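Local coordinates for protein type IV pilus biogenesis factor PilY1 (Pseudomonas aeruginosa, PDB 3HX6) that helps prime type IV pilus assembly, supports twitching motility and adhesion to host cells, and binds calcium through this C-terminal beta-propeller domain, at residues 201-206 with 263-268; 255-260 with 267-272; 276-281 with 306-311; 331-336 with 451-456. The protein carries 3 engineered substitutions. All blocks are in the same frame, centred on the assembly; numbering follows the deposited sequence.

Contact 1: 201-206 with 263-268; sequences ARLHNG and GVADYA. With CA (calcium ion), chain C.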
loop_
_atom_site.group_PDB
_atom_site.type_symbol
_atom_site.label_atom_id
_atom_site.label_comp_id
_atom_site.label_asym_id
_atom_site.label_seq_id
_atom_site.Cartn_x
_atom_site.Cartn_y
_atom_site.Cartn_z
ATOM N N ALA A 201 -23.093 -4.457 7.612
ATOM C CA ALA A 201 -23.245 -3.085 7.156
ATOM C C ALA A 201 -24.226 -2.257 7.951
ATOM O O ALA A 201 -25.020 -2.773 8.732
ATOM C CB ALA A 201 -23.648 -3.085 5.682
ATOM N N ARG A 202 -24.146 -0.954 7.737
ATOM C CA ARG A 202 -25.028 -0.009 8.393
ATOM C C ARG A 202 -26.249 0.135 7.500
ATOM O O ARG A 202 -26.118 0.339 6.291
ATOM C CB ARG A 202 -24.333 1.345 8.541
ATOM C CG ARG A 202 -25.212 2.428 9.140
ATOM C CD ARG A 202 -25.669 2.072 10.537
ATOM N NE ARG A 202 -25.798 3.267 11.364
ATOM C CZ ARG A 202 -26.673 4.242 11.150
ATOM N NH1 ARG A 202 -27.520 4.174 10.129
ATOM N NH2 ARG A 202 -26.690 5.297 11.953
ATOM N N LEU A 203 -27.433 0.024 8.089
ATOM C CA LEU A 203 -28.657 0.137 7.313
ATOM C C LEU A 203 -29.468 1.364 7.697
ATOM O O LEU A 203 -29.198 2.028 8.714
ATOM C CB LEU A 203 -29.517 -1.126 7.477
ATOM C CG LEU A 203 -28.823 -2.460 7.173
ATOM C CD1 LEU A 203 -29.821 -3.608 7.311
ATOM C CD2 LEU A 203 -28.242 -2.433 5.779
ATOM N N HIS A 204 -30.467 1.657 6.877
ATOM C CA HIS A 204 -31.317 2.813 7.098
ATOM C C HIS A 204 -32.230 2.704 8.319
ATOM O O HIS A 204 -33.008 3.616 8.581
ATOM C CB HIS A 204 -32.135 3.097 5.833
ATOM C CG HIS A 204 -31.362 3.818 4.772
ATOM N ND1 HIS A 204 -31.039 5.155 4.870
ATOM C CD2 HIS A 204 -30.811 3.383 3.613
ATOM C CE1 HIS A 204 -30.326 5.512 3.817
ATOM N NE2 HIS A 204 -30.172 4.455 3.039
ATOM N N ASN A 205 -32.148 1.600 9.062
ATOM C CA ASN A 205 -32.975 1.470 10.256
ATOM C C ASN A 205 -32.172 2.013 11.437
ATOM O O ASN A 205 -32.530 1.818 12.595
ATOM C CB ASN A 205 -33.389 0.007 10.491
ATOM C CG ASN A 205 -32.259 -0.848 11.014
ATOM O OD1 ASN A 205 -31.119 -0.721 10.579
ATOM N ND2 ASN A 205 -32.577 -1.737 11.948
ATOM N N GLY A 206 -31.080 2.703 11.108
ATOM C CA GLY A 206 -30.215 3.318 12.100
ATOM C C GLY A 206 -29.189 2.430 12.777
ATOM O O GLY A 206 -28.416 2.906 13.616
ATOM N N GLY A 263 -21.812 5.340 3.345
ATOM C CA GLY A 263 -21.591 4.230 4.254
ATOM C C GLY A 263 -22.845 3.517 4.730
ATOM O O GLY A 263 -22.772 2.597 5.546
ATOM N N VAL A 264 -24.001 3.936 4.231
ATOM C CA VAL A 264 -25.255 3.300 4.611
ATOM C C VAL A 264 -25.792 2.548 3.403
ATOM O O VAL A 264 -26.030 3.146 2.361
ATOM C CB VAL A 264 -26.289 4.337 5.052
ATOM C CG1 VAL A 264 -27.573 3.642 5.485
ATOM C CG2 VAL A 264 -25.717 5.171 6.181
ATOM N N ALA A 265 -25.976 1.238 3.547
ATOM C CA ALA A 265 -26.470 0.402 2.456
ATOM C C ALA A 265 -27.865 0.803 1.980
ATOM O O ALA A 265 -28.775 1.003 2.785
ATOM C CB ALA A 265 -26.467 -1.058 2.885
ATOM N N ASP A 266 -28.030 0.897 0.662
ATOM C CA ASP A 266 -29.312 1.282 0.081
ATOM C C ASP A 266 -30.052 0.127 -0.579
ATOM O O ASP A 266 -31.280 0.062 -0.512
ATOM C CB ASP A 266 -29.095 2.399 -0.929
ATOM C CG ASP A 266 -28.350 3.570 -0.331
ATOM O OD1 ASP A 266 -28.827 4.113 0.689
ATOM O OD2 ASP A 266 -27.295 3.944 -0.879
ATOM N N TYR A 267 -29.303 -0.772 -1.213
ATOM C CA TYR A 267 -29.872 -1.944 -1.877
ATOM C C TYR A 267 -29.008 -3.153 -1.561
ATOM O O TYR A 267 -27.869 -3.020 -1.122
ATOM C CB TYR A 267 -29.854 -1.795 -3.402
ATOM C CG TYR A 267 -30.607 -0.622 -3.978
ATOM C CD1 TYR A 267 -32.001 -0.607 -4.016
ATOM C CD2 TYR A 267 -29.919 0.455 -4.537
ATOM C CE1 TYR A 267 -32.690 0.449 -4.601
ATOM C CE2 TYR A 267 -30.595 1.513 -5.124
ATOM C CZ TYR A 267 -31.977 1.504 -5.154
ATOM O OH TYR A 267 -32.634 2.552 -5.738
ATOM N N ALA A 268 -29.553 -4.331 -1.824
ATOM C CA ALA A 268 -28.824 -5.571 -1.632
ATOM C C ALA A 268 -29.149 -6.396 -2.866
ATOM O O ALA A 268 -30.282 -6.375 -3.350
ATOM C CB ALA A 268 -29.297 -6.297 -0.364
HETATM CA CA CA C . -26.408 5.144 1.087
HETATM O O HOH W 1 -22.270 0.103 5.856
HETATM O O HOH W 2 -30.503 0.170 4.704
HETATM O O HOH W 3 -27.863 6.416 2.515
#

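Contact 2: 255-260 with 267-272; sequences RLADNN and YAYAGD. With CA (calcium ion), chain C.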
loop_
_atom_site.group_PDB
_atom_site.type_symbol
_atom_site.label_atom_id
_atom_site.label_comp_id
_atom_site.label_asym_id
_atom_site.label_seq_id
_atom_site.Cartn_x
_atom_site.Cartn_y
_atom_site.Cartn_z
ATOM N N ARG A 255 -24.702 -8.777 -2.029
ATOM C CA ARG A 255 -23.764 -7.694 -2.260
ATOM C C ARG A 255 -24.572 -6.433 -1.944
ATOM O O ARG A 255 -25.602 -6.169 -2.565
ATOM C CB ARG A 255 -23.300 -7.647 -3.717
ATOM C CG ARG A 255 -22.427 -6.429 -4.050
ATOM C CD ARG A 255 -21.083 -6.461 -3.313
ATOM N NE ARG A 255 -20.339 -7.671 -3.640
ATOM C CZ ARG A 255 -19.152 -7.994 -3.135
ATOM N NH1 ARG A 255 -18.550 -7.187 -2.266
ATOM N NH2 ARG A 255 -18.575 -9.138 -3.483
ATOM N N LEU A 256 -24.124 -5.667 -0.964
ATOM C CA LEU A 256 -24.835 -4.450 -0.611
ATOM C C LEU A 256 -24.370 -3.294 -1.479
ATOM O O LEU A 256 -23.203 -3.232 -1.871
ATOM C CB LEU A 256 -24.627 -4.133 0.870
ATOM C CG LEU A 256 -25.723 -4.704 1.780
ATOM C CD1 LEU A 256 -25.943 -6.185 1.502
ATOM C CD2 LEU A 256 -25.338 -4.466 3.222
ATOM N N ALA A 257 -25.293 -2.393 -1.795
ATOM C CA ALA A 257 -24.978 -1.233 -2.622
ATOM C C ALA A 257 -25.268 0.041 -1.849
ATOM O O ALA A 257 -26.306 0.159 -1.194
ATOM C CB ALA A 257 -25.803 -1.254 -3.906
ATOM N N ASP A 258 -24.340 0.986 -1.944
ATOM C CA ASP A 258 -24.438 2.286 -1.291
ATOM C C ASP A 258 -24.273 3.288 -2.426
ATOM O O ASP A 258 -23.157 3.619 -2.817
ATOM C CB ASP A 258 -23.304 2.429 -0.268
ATOM C CG ASP A 258 -23.163 3.847 0.257
ATOM O OD1 ASP A 258 -24.088 4.657 0.057
ATOM O OD2 ASP A 258 -22.124 4.144 0.880
ATOM N N ASN A 259 -25.388 3.774 -2.957
ATOM C CA ASN A 259 -25.334 4.672 -4.097
ATOM C C ASN A 259 -25.192 6.173 -3.883
ATOM O O ASN A 259 -25.399 6.950 -4.815
ATOM C CB ASN A 259 -26.524 4.375 -5.010
ATOM C CG ASN A 259 -26.475 2.964 -5.568
ATOM O OD1 ASN A 259 -25.457 2.284 -5.449
ATOM N ND2 ASN A 259 -27.564 2.521 -6.180
ATOM N N ASN A 260 -24.839 6.589 -2.672
ATOM C CA ASN A 260 -24.634 8.007 -2.406
ATOM C C ASN A 260 -23.397 8.149 -1.527
ATOM O O ASN A 260 -23.216 9.147 -0.839
ATOM C CB ASN A 260 -25.866 8.628 -1.735
ATOM C CG ASN A 260 -26.139 8.059 -0.353
ATOM O OD1 ASN A 260 -26.064 6.854 -0.140
ATOM N ND2 ASN A 260 -26.473 8.935 0.591
ATOM N N TYR A 267 -29.303 -0.772 -1.213
ATOM C CA TYR A 267 -29.872 -1.944 -1.877
ATOM C C TYR A 267 -29.008 -3.153 -1.561
ATOM O O TYR A 267 -27.869 -3.020 -1.122
ATOM C CB TYR A 267 -29.854 -1.795 -3.402
ATOM C CG TYR A 267 -30.607 -0.622 -3.978
ATOM C CD1 TYR A 267 -32.001 -0.607 -4.016
ATOM C CD2 TYR A 267 -29.919 0.455 -4.537
ATOM C CE1 TYR A 267 -32.690 0.449 -4.601
ATOM C CE2 TYR A 267 -30.595 1.513 -5.124
ATOM C CZ TYR A 267 -31.977 1.504 -5.154
ATOM O OH TYR A 267 -32.634 2.552 -5.738
ATOM N N ALA A 268 -29.553 -4.331 -1.824
ATOM C CA ALA A 268 -28.824 -5.571 -1.632
ATOM C C ALA A 268 -29.149 -6.396 -2.866
ATOM O O ALA A 268 -30.282 -6.375 -3.350
ATOM C CB ALA A 268 -29.297 -6.297 -0.364
ATOM N N TYR A 269 -28.147 -7.087 -3.391
ATOM C CA TYR A 269 -28.326 -7.942 -4.556
ATOM C C TYR A 269 -27.850 -9.331 -4.154
ATOM O O TYR A 269 -26.810 -9.475 -3.515
ATOM C CB TYR A 269 -27.484 -7.459 -5.738
ATOM C CG TYR A 269 -27.907 -6.134 -6.327
ATOM C CD1 TYR A 269 -27.506 -4.927 -5.752
ATOM C CD2 TYR A 269 -28.658 -6.086 -7.499
ATOM C CE1 TYR A 269 -27.831 -3.698 -6.346
ATOM C CE2 TYR A 269 -28.993 -4.871 -8.096
ATOM C CZ TYR A 269 -28.571 -3.681 -7.518
ATOM O OH TYR A 269 -28.861 -2.479 -8.132
ATOM N N ALA A 270 -28.607 -10.353 -4.528
ATOM C CA ALA A 270 -28.232 -11.713 -4.178
ATOM C C ALA A 270 -28.866 -12.732 -5.114
ATOM O O ALA A 270 -30.031 -12.605 -5.486
ATOM C CB ALA A 270 -28.649 -12.006 -2.723
ATOM N N GLY A 271 -28.091 -13.735 -5.503
ATOM C CA GLY A 271 -28.631 -14.772 -6.361
ATOM C C GLY A 271 -29.143 -15.883 -5.465
ATOM O O GLY A 271 -28.951 -15.835 -4.244
ATOM N N ASP A 272 -29.819 -16.871 -6.043
ATOM C CA ASP A 272 -30.318 -17.980 -5.248
ATOM C C ASP A 272 -30.034 -19.307 -5.959
ATOM O O ASP A 272 -29.491 -19.320 -7.067
ATOM C CB ASP A 272 -31.816 -17.802 -4.953
ATOM C CG ASP A 272 -32.686 -17.886 -6.198
ATOM O OD1 ASP A 272 -33.875 -17.496 -6.104
ATOM O OD2 ASP A 272 -32.199 -18.342 -7.258
HETATM CA CA CA C . -26.408 5.144 1.087
HETATM O O HOH W 4 -27.233 -0.216 -7.077
HETATM O O HOH W 3 -27.863 6.416 2.515
#

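Contact 3: 276-281 with 306-311; sequences NLWRFD and FRVSFG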
loop_
_atom_site.group_PDB
_atom_site.type_symbol
_atom_site.label_atom_id
_atom_site.label_comp_id
_atom_site.label_asym_id
_atom_site.label_seq_id
_atom_site.Cartn_x
_atom_site.Cartn_y
_atom_site.Cartn_z
ATOM N N ASN A 276 -32.044 -17.112 -9.736
ATOM C CA ASN A 276 -32.634 -15.781 -9.769
ATOM C C ASN A 276 -31.685 -14.789 -9.114
ATOM O O ASN A 276 -31.119 -15.077 -8.065
ATOM C CB ASN A 276 -33.958 -15.759 -9.008
ATOM C CG ASN A 276 -34.949 -16.756 -9.547
ATOM O OD1 ASN A 276 -35.435 -16.616 -10.670
ATOM N ND2 ASN A 276 -35.250 -17.783 -8.753
ATOM N N LEU A 277 -31.503 -13.628 -9.737
ATOM C CA LEU A 277 -30.650 -12.593 -9.159
ATOM C C LEU A 277 -31.640 -11.577 -8.596
ATOM O O LEU A 277 -32.293 -10.841 -9.343
ATOM C CB LEU A 277 -29.761 -11.951 -10.231
ATOM C CG LEU A 277 -28.581 -11.070 -9.782
ATOM C CD1 LEU A 277 -29.087 -9.859 -9.010
ATOM C CD2 LEU A 277 -27.617 -11.889 -8.935
ATOM N N TRP A 278 -31.760 -11.547 -7.277
ATOM C CA TRP A 278 -32.705 -10.650 -6.629
ATOM C C TRP A 278 -32.109 -9.337 -6.162
ATOM O O TRP A 278 -30.926 -9.261 -5.857
ATOM C CB TRP A 278 -33.316 -11.323 -5.396
ATOM C CG TRP A 278 -33.955 -12.641 -5.657
ATOM C CD1 TRP A 278 -33.404 -13.876 -5.468
ATOM C CD2 TRP A 278 -35.271 -12.861 -6.173
ATOM N NE1 TRP A 278 -34.302 -14.858 -5.834
ATOM C CE2 TRP A 278 -35.455 -14.261 -6.271
ATOM C CE3 TRP A 278 -36.317 -12.007 -6.562
ATOM C CZ2 TRP A 278 -36.644 -14.830 -6.745
ATOM C CZ3 TRP A 278 -37.505 -12.574 -7.032
ATOM C CH2 TRP A 278 -37.656 -13.975 -7.119
ATOM N N ARG A 279 -32.937 -8.297 -6.130
ATOM C CA ARG A 279 -32.500 -7.028 -5.576
ATOM C C ARG A 279 -33.512 -6.741 -4.480
ATOM O O ARG A 279 -34.690 -7.107 -4.590
ATOM C CB ARG A 279 -32.509 -5.877 -6.577
ATOM C CG ARG A 279 -31.692 -4.692 -6.037
ATOM C CD ARG A 279 -31.821 -3.429 -6.874
ATOM N NE ARG A 279 -33.091 -2.748 -6.649
ATOM C CZ ARG A 279 -33.452 -1.634 -7.277
ATOM N NH1 ARG A 279 -32.637 -1.080 -8.169
ATOM N NH2 ARG A 279 -34.618 -1.064 -7.006
ATOM N N PHE A 280 -33.044 -6.100 -3.419
ATOM C CA PHE A 280 -33.885 -5.761 -2.289
ATOM C C PHE A 280 -33.691 -4.279 -2.026
ATOM O O PHE A 280 -32.568 -3.783 -2.074
ATOM C CB PHE A 280 -33.451 -6.560 -1.055
ATOM C CG PHE A 280 -33.488 -8.059 -1.249
ATOM C CD1 PHE A 280 -34.588 -8.799 -0.836
ATOM C CD2 PHE A 280 -32.417 -8.725 -1.851
ATOM C CE1 PHE A 280 -34.629 -10.189 -1.014
ATOM C CE2 PHE A 280 -32.443 -10.112 -2.037
ATOM C CZ PHE A 280 -33.554 -10.846 -1.617
ATOM N N ASP A 281 -34.788 -3.572 -1.779
ATOM C CA ASP A 281 -34.729 -2.151 -1.480
ATOM C C ASP A 281 -34.557 -2.048 0.026
ATOM O O ASP A 281 -35.416 -2.509 0.781
ATOM C CB ASP A 281 -36.031 -1.449 -1.876
ATOM C CG ASP A 281 -36.217 -1.342 -3.384
ATOM O OD1 ASP A 281 -37.302 -0.888 -3.809
ATOM O OD2 ASP A 281 -35.291 -1.703 -4.142
ATOM N N PHE A 306 -38.415 -2.098 4.173
ATOM C CA PHE A 306 -37.502 -2.886 3.342
ATOM C C PHE A 306 -38.373 -3.845 2.531
ATOM O O PHE A 306 -39.399 -4.305 3.019
ATOM C CB PHE A 306 -36.509 -3.673 4.206
ATOM C CG PHE A 306 -35.514 -2.810 4.936
ATOM C CD1 PHE A 306 -34.705 -3.356 5.923
ATOM C CD2 PHE A 306 -35.381 -1.458 4.635
ATOM C CE1 PHE A 306 -33.778 -2.575 6.604
ATOM C CE2 PHE A 306 -34.455 -0.664 5.311
ATOM C CZ PHE A 306 -33.651 -1.225 6.297
ATOM N N ARG A 307 -37.971 -4.147 1.301
ATOM C CA ARG A 307 -38.781 -5.014 0.452
ATOM C C ARG A 307 -37.985 -5.572 -0.719
ATOM O O ARG A 307 -36.939 -5.033 -1.082
ATOM C CB ARG A 307 -39.944 -4.195 -0.112
ATOM C CG ARG A 307 -39.434 -2.996 -0.908
ATOM C CD ARG A 307 -40.510 -1.997 -1.311
ATOM N NE ARG A 307 -39.898 -0.780 -1.856
ATOM C CZ ARG A 307 -39.214 0.112 -1.135
ATOM N NH1 ARG A 307 -39.051 -0.054 0.172
ATOM N NH2 ARG A 307 -38.673 1.171 -1.724
ATOM N N VAL A 308 -38.488 -6.654 -1.308
ATOM C CA VAL A 308 -37.840 -7.221 -2.472
ATOM C C VAL A 308 -38.135 -6.171 -3.537
ATOM O O VAL A 308 -39.253 -5.660 -3.607
ATOM C CB VAL A 308 -38.474 -8.557 -2.905
ATOM C CG1 VAL A 308 -37.687 -9.134 -4.070
ATOM C CG2 VAL A 308 -38.508 -9.529 -1.739
ATOM N N SER A 309 -37.136 -5.842 -4.347
ATOM C CA SER A 309 -37.287 -4.830 -5.382
ATOM C C SER A 309 -38.134 -5.305 -6.556
ATOM O O SER A 309 -38.507 -6.470 -6.641
ATOM C CB SER A 309 -35.907 -4.416 -5.914
ATOM O OG SER A 309 -35.032 -4.013 -4.869
ATOM N N PHE A 310 -38.445 -4.377 -7.455
ATOM C CA PHE A 310 -39.180 -4.707 -8.665
ATOM C C PHE A 310 -40.490 -5.446 -8.418
ATOM O O PHE A 310 -40.891 -6.287 -9.224
ATOM C CB PHE A 310 -38.271 -5.554 -9.557
ATOM C CG PHE A 310 -36.862 -5.019 -9.664
ATOM C CD1 PHE A 310 -35.772 -5.880 -9.637
ATOM C CD2 PHE A 310 -36.629 -3.653 -9.793
ATOM C CE1 PHE A 310 -34.473 -5.383 -9.737
ATOM C CE2 PHE A 310 -35.331 -3.149 -9.895
ATOM C CZ PHE A 310 -34.256 -4.011 -9.865
ATOM N N GLY A 311 -41.143 -5.143 -7.302
ATOM C CA GLY A 311 -42.407 -5.785 -6.986
ATOM C C GLY A 311 -42.323 -7.275 -6.725
ATOM O O GLY A 311 -43.343 -7.964 -6.716
HETATM O O HOH W 5 -38.435 -1.777 -5.975
HETATM O O HOH W 6 -37.584 1.793 -4.292
#

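Contact 4: 331-336 with 451-456; sequences APSLVR and EDMIAI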
loop_
_atom_site.group_PDB
_atom_site.type_symbol
_atom_site.label_atom_id
_atom_site.label_comp_id
_atom_site.label_asym_id
_atom_site.label_seq_id
_atom_site.Cartn_x
_atom_site.Cartn_y
_atom_site.Cartn_z
ATOM N N ALA A 331 -21.490 -13.929 -4.499
ATOM C CA ALA A 331 -22.116 -12.625 -4.405
ATOM C C ALA A 331 -21.917 -11.882 -5.714
ATOM O O ALA A 331 -20.936 -12.113 -6.426
ATOM C CB ALA A 331 -21.487 -11.822 -3.274
ATOM N N PRO A 332 -22.857 -10.991 -6.057
ATOM C CA PRO A 332 -22.751 -10.210 -7.286
ATOM C C PRO A 332 -21.736 -9.101 -7.011
ATOM O O PRO A 332 -21.334 -8.895 -5.861
ATOM C CB PRO A 332 -24.156 -9.620 -7.457
ATOM C CG PRO A 332 -25.035 -10.509 -6.629
ATOM C CD PRO A 332 -24.180 -10.807 -5.438
ATOM N N SER A 333 -21.315 -8.416 -8.069
ATOM C CA SER A 333 -20.399 -7.284 -7.974
ATOM C C SER A 333 -21.097 -6.204 -8.779
ATOM O O SER A 333 -21.803 -6.513 -9.733
ATOM C CB SER A 333 -19.033 -7.600 -8.596
ATOM O OG SER A 333 -18.226 -8.319 -7.688
ATOM N N LEU A 334 -20.911 -4.947 -8.399
ATOM C CA LEU A 334 -21.576 -3.849 -9.094
ATOM C C LEU A 334 -20.600 -2.846 -9.681
ATOM O O LEU A 334 -19.627 -2.466 -9.032
ATOM C CB LEU A 334 -22.517 -3.123 -8.128
ATOM C CG LEU A 334 -23.541 -3.996 -7.398
ATOM C CD1 LEU A 334 -24.248 -3.172 -6.335
ATOM C CD2 LEU A 334 -24.537 -4.564 -8.384
ATOM N N VAL A 335 -20.862 -2.423 -10.914
ATOM C CA VAL A 335 -20.016 -1.434 -11.574
ATOM C C VAL A 335 -20.945 -0.392 -12.189
ATOM O O VAL A 335 -21.922 -0.746 -12.848
ATOM C CB VAL A 335 -19.147 -2.072 -12.695
ATOM C CG1 VAL A 335 -18.255 -1.021 -13.321
ATOM C CG2 VAL A 335 -18.289 -3.201 -12.126
ATOM N N ARG A 336 -20.659 0.887 -11.963
ATOM C CA ARG A 336 -21.498 1.940 -12.526
ATOM C C ARG A 336 -21.511 1.812 -14.049
ATOM O O ARG A 336 -20.468 1.634 -14.676
ATOM C CB ARG A 336 -20.969 3.328 -12.143
ATOM C CG ARG A 336 -21.964 4.447 -12.446
ATOM C CD ARG A 336 -21.343 5.832 -12.291
ATOM N NE ARG A 336 -21.015 6.170 -10.909
ATOM C CZ ARG A 336 -21.906 6.509 -9.981
ATOM N NH1 ARG A 336 -23.198 6.560 -10.276
ATOM N NH2 ARG A 336 -21.500 6.808 -8.756
ATOM N N GLU A 451 -16.737 -18.334 -5.675
ATOM C CA GLU A 451 -16.077 -17.308 -4.852
ATOM C C GLU A 451 -16.470 -15.898 -5.286
ATOM O O GLU A 451 -16.714 -15.649 -6.469
ATOM C CB GLU A 451 -14.553 -17.435 -4.958
ATOM C CG GLU A 451 -13.987 -18.746 -4.432
ATOM C CD GLU A 451 -14.146 -18.877 -2.933
ATOM O OE1 GLU A 451 -13.650 -17.985 -2.212
ATOM O OE2 GLU A 451 -14.761 -19.863 -2.475
ATOM N N ASP A 452 -16.517 -14.972 -4.329
ATOM C CA ASP A 452 -16.868 -13.594 -4.639
ATOM C C ASP A 452 -15.846 -12.970 -5.583
ATOM O O ASP A 452 -14.692 -13.398 -5.649
ATOM C CB ASP A 452 -16.973 -12.763 -3.361
ATOM C CG ASP A 452 -18.173 -13.147 -2.517
ATOM O OD1 ASP A 452 -18.895 -14.107 -2.884
ATOM O OD2 ASP A 452 -18.398 -12.483 -1.481
ATOM N N MET A 453 -16.287 -11.951 -6.309
ATOM C CA MET A 453 -15.444 -11.275 -7.273
ATOM C C MET A 453 -15.029 -9.898 -6.782
ATOM O O MET A 453 -15.543 -9.401 -5.780
ATOM C CB MET A 453 -16.192 -11.141 -8.595
ATOM C CG MET A 453 -16.819 -12.439 -9.075
ATOM S SD MET A 453 -17.688 -12.198 -10.637
ATOM C CE MET A 453 -19.342 -11.841 -10.057
ATOM N N ILE A 454 -14.105 -9.280 -7.507
ATOM C CA ILE A 454 -13.606 -7.959 -7.149
ATOM C C ILE A 454 -13.665 -7.018 -8.339
ATOM O O ILE A 454 -12.994 -7.237 -9.349
ATOM C CB ILE A 454 -12.141 -8.032 -6.670
ATOM C CG1 ILE A 454 -12.031 -9.014 -5.500
ATOM C CG2 ILE A 454 -11.653 -6.641 -6.261
ATOM C CD1 ILE A 454 -10.600 -9.514 -5.253
ATOM N N ALA A 455 -14.468 -5.972 -8.216
ATOM C CA ALA A 455 -14.598 -4.986 -9.274
ATOM C C ALA A 455 -13.820 -3.751 -8.840
ATOM O O ALA A 455 -14.085 -3.186 -7.780
ATOM C CB ALA A 455 -16.071 -4.640 -9.497
ATOM N N ILE A 456 -12.850 -3.345 -9.649
ATOM C CA ILE A 456 -12.036 -2.178 -9.331
ATOM C C ILE A 456 -11.693 -1.441 -10.612
ATOM O O ILE A 456 -11.322 -2.058 -11.610
ATOM C CB ILE A 456 -10.728 -2.587 -8.594
ATOM C CG1 ILE A 456 -9.874 -1.349 -8.311
ATOM C CG2 ILE A 456 -9.954 -3.605 -9.418
ATOM C CD1 ILE A 456 -8.654 -1.625 -7.446
HETATM O O HOH W 7 -18.757 -10.508 -5.984
HETATM O O HOH W 8 -16.960 -6.453 -6.283
#

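Contact 1: 201-206 with 263-268
H204 and D266 meet at the metal site: H204 NE2 donates to D266 OD1 at 2.7 Å, with the oxygen lying almost exactly in the ring plane and the N-H pointing straight at it. V264 CG1 lies over the centre of one face of the imidazole, a CH-pi contact 3.6 Å from the centroid of the H204 ring; with chi1 at -178° this methyl is anti to its backbone N. Next to this pair, L203 CD2 packs on A265 CB at 3.7 Å, A265 N donates to R202 O over 2.9 Å, and water 2 bridges H204 N and A265 O. The R202/G263 end is looser, and water 1 spans it, accepting from R202 N and donating to G263 O at 2.6 Å. R202 runs alongside V264, and its NE forms a salt bridge with E69. The 263-268 segment belongs to an EF-hand-like calcium loop, in which V264 O (2.4 Å) and both D266 oxygens bind the calcium ion with D258, N260, D262 and water 3. The loop of one propeller sheet thus rests against the metal loop of the next. With D266 at NE2 and D298 at ND1, the ring is held at both nitrogens, which probably fixes its rotation; two carboxylate partners may favour the doubly protonated form, though the calcium on D266 would temper this.

Contact 2: 255-260 with 267-272
R255 and Y269 pair through both backbone bonds, R255 N to Y269 O at 2.7 Å and Y269 N to R255 O at 2.8 Å; A257 and Y267 repeat the pattern. Between them L256 and A268 form a non-hydrogen-bonded pair, and L256 CD1 touches A268 CB on the face opposite A257. A257 CB meets the Y269 ring edge at CE1. This is a beta hairpin at the start of a four-stranded propeller sheet, with a classic bulge where D266 and Y267 both face A257. Its connecting loop carries calcium: D258 OD1 binds at 2.6 Å and N260 OD1 at 2.1 Å. N259, in the loop between ligands D258 and N260, brings its ND2 to the edge of the Y267 ring, 3.4 Å from CE2, with the amide plane turned 53° from the ring. T376 is its main polar partner, and water 4 links that amide to Y269 OH. Further out, D373 holds Y269 OH, G378 N holds Y267 OH, and P332 O accepts from R255 NE.

Contact 3: 276-281 with 306-311
F280 and V308, with D281 and R307, make the antiparallel pairing by which strand 307-317 joins 276-281 at one edge of a four-stranded propeller sheet. D281 N donates to R307 O, and S309 N to R279 O. F280 and V308 lie side by side on one face, CE1 to CG2 4.0 Å. The other face carries charge. R279 runs extended until its chain bends at chi3 (76°), which swings the guanidinium across S309 and F310. R279 NE donates to S309 OG at 2.9 Å, in the guanidinium plane and nearly straight, while F310 CE2 covers one face of the group, 3.6 Å from R279 CZ. R279 NH2 forms a salt bridge to D281 OD2 at 3.0 Å on the syn side of the carboxylate, and Q375 holds R279 NH1. S309 OG donates to D281 OD2 as well, but the modelled separation is too short to be trusted. R307 arrives from the neighbouring strand with CG between its backbone N and carbonyl carbon (chi1 58°), laying its guanidinium face over D281 CB; the carboxylate stands 81° to it, so the salt bridge is not end-on, while R307 NH1 bonds S305 O and I283 O. R279, D281 and R307 form a salt-bridge network, extended by D373 at R279 NH1. D281 OD1 lies 3.2 Å from R307 NH2, and water 6 accepts from that same NH2 at 2.9 Å.

Contact 4: 331-336 with 451-456
A331 and D452 begin the contact: A331 N donates to D452 OD1 at 3.1 Å, approaching from well above the carboxylate plane, and the methyl of A331 rests against the same group. Water 7 lies 2.7 Å from A331 O, in hydrogen-bonding position, and M453 CE comes within 4.0 Å of that carbonyl because the chain bends at chi3 (-92°). S333 points at the other segment and becomes the hub of the water layer: its OG is bonded to water 7 and, at 2.7 Å, to water 8. Water 7 also accepts from M453 N at 2.9 Å, and water 8 from A455 N. Here strands 333-336 and 454-456 run almost parallel, 16° apart, but their axes stay 7.0 Å from each other, so water rather than direct backbone bonding fills the seam. They are the outermost strands of one mixed sheet, and their meeting close to the centre of the chain is consistent with neighbouring blades meeting near the propeller axis. The L334 side chain packs on A257 and V345, while its carbonyl remains near A455 CB. At V335 the link becomes apolar, CG2 meeting A455 CB at 3.7 Å, with I346, P485 and Y486 packed around the valine.

In the fold
Followed from the N terminus, the chain first leaves strand 199-202, crosses the rest of that four-stranded sheet and returns at contact 1, where the loop closes on the calcium site. The first segment of contact 2, 255-260, lies within that loop; contact 2 thus opens inside it and closes just after it, on the same strand 267-272. The chain then runs into strand 276-281, which pairs with 267-272, and contact 3 follows in series, closing a strandless excursion and completing the sheet. Contact 4 opens later and closes the longest loop, joining opposite ends of another sheet; P332 and L334 tie it back to contact 2, and P332 also touches L277 of contact 3.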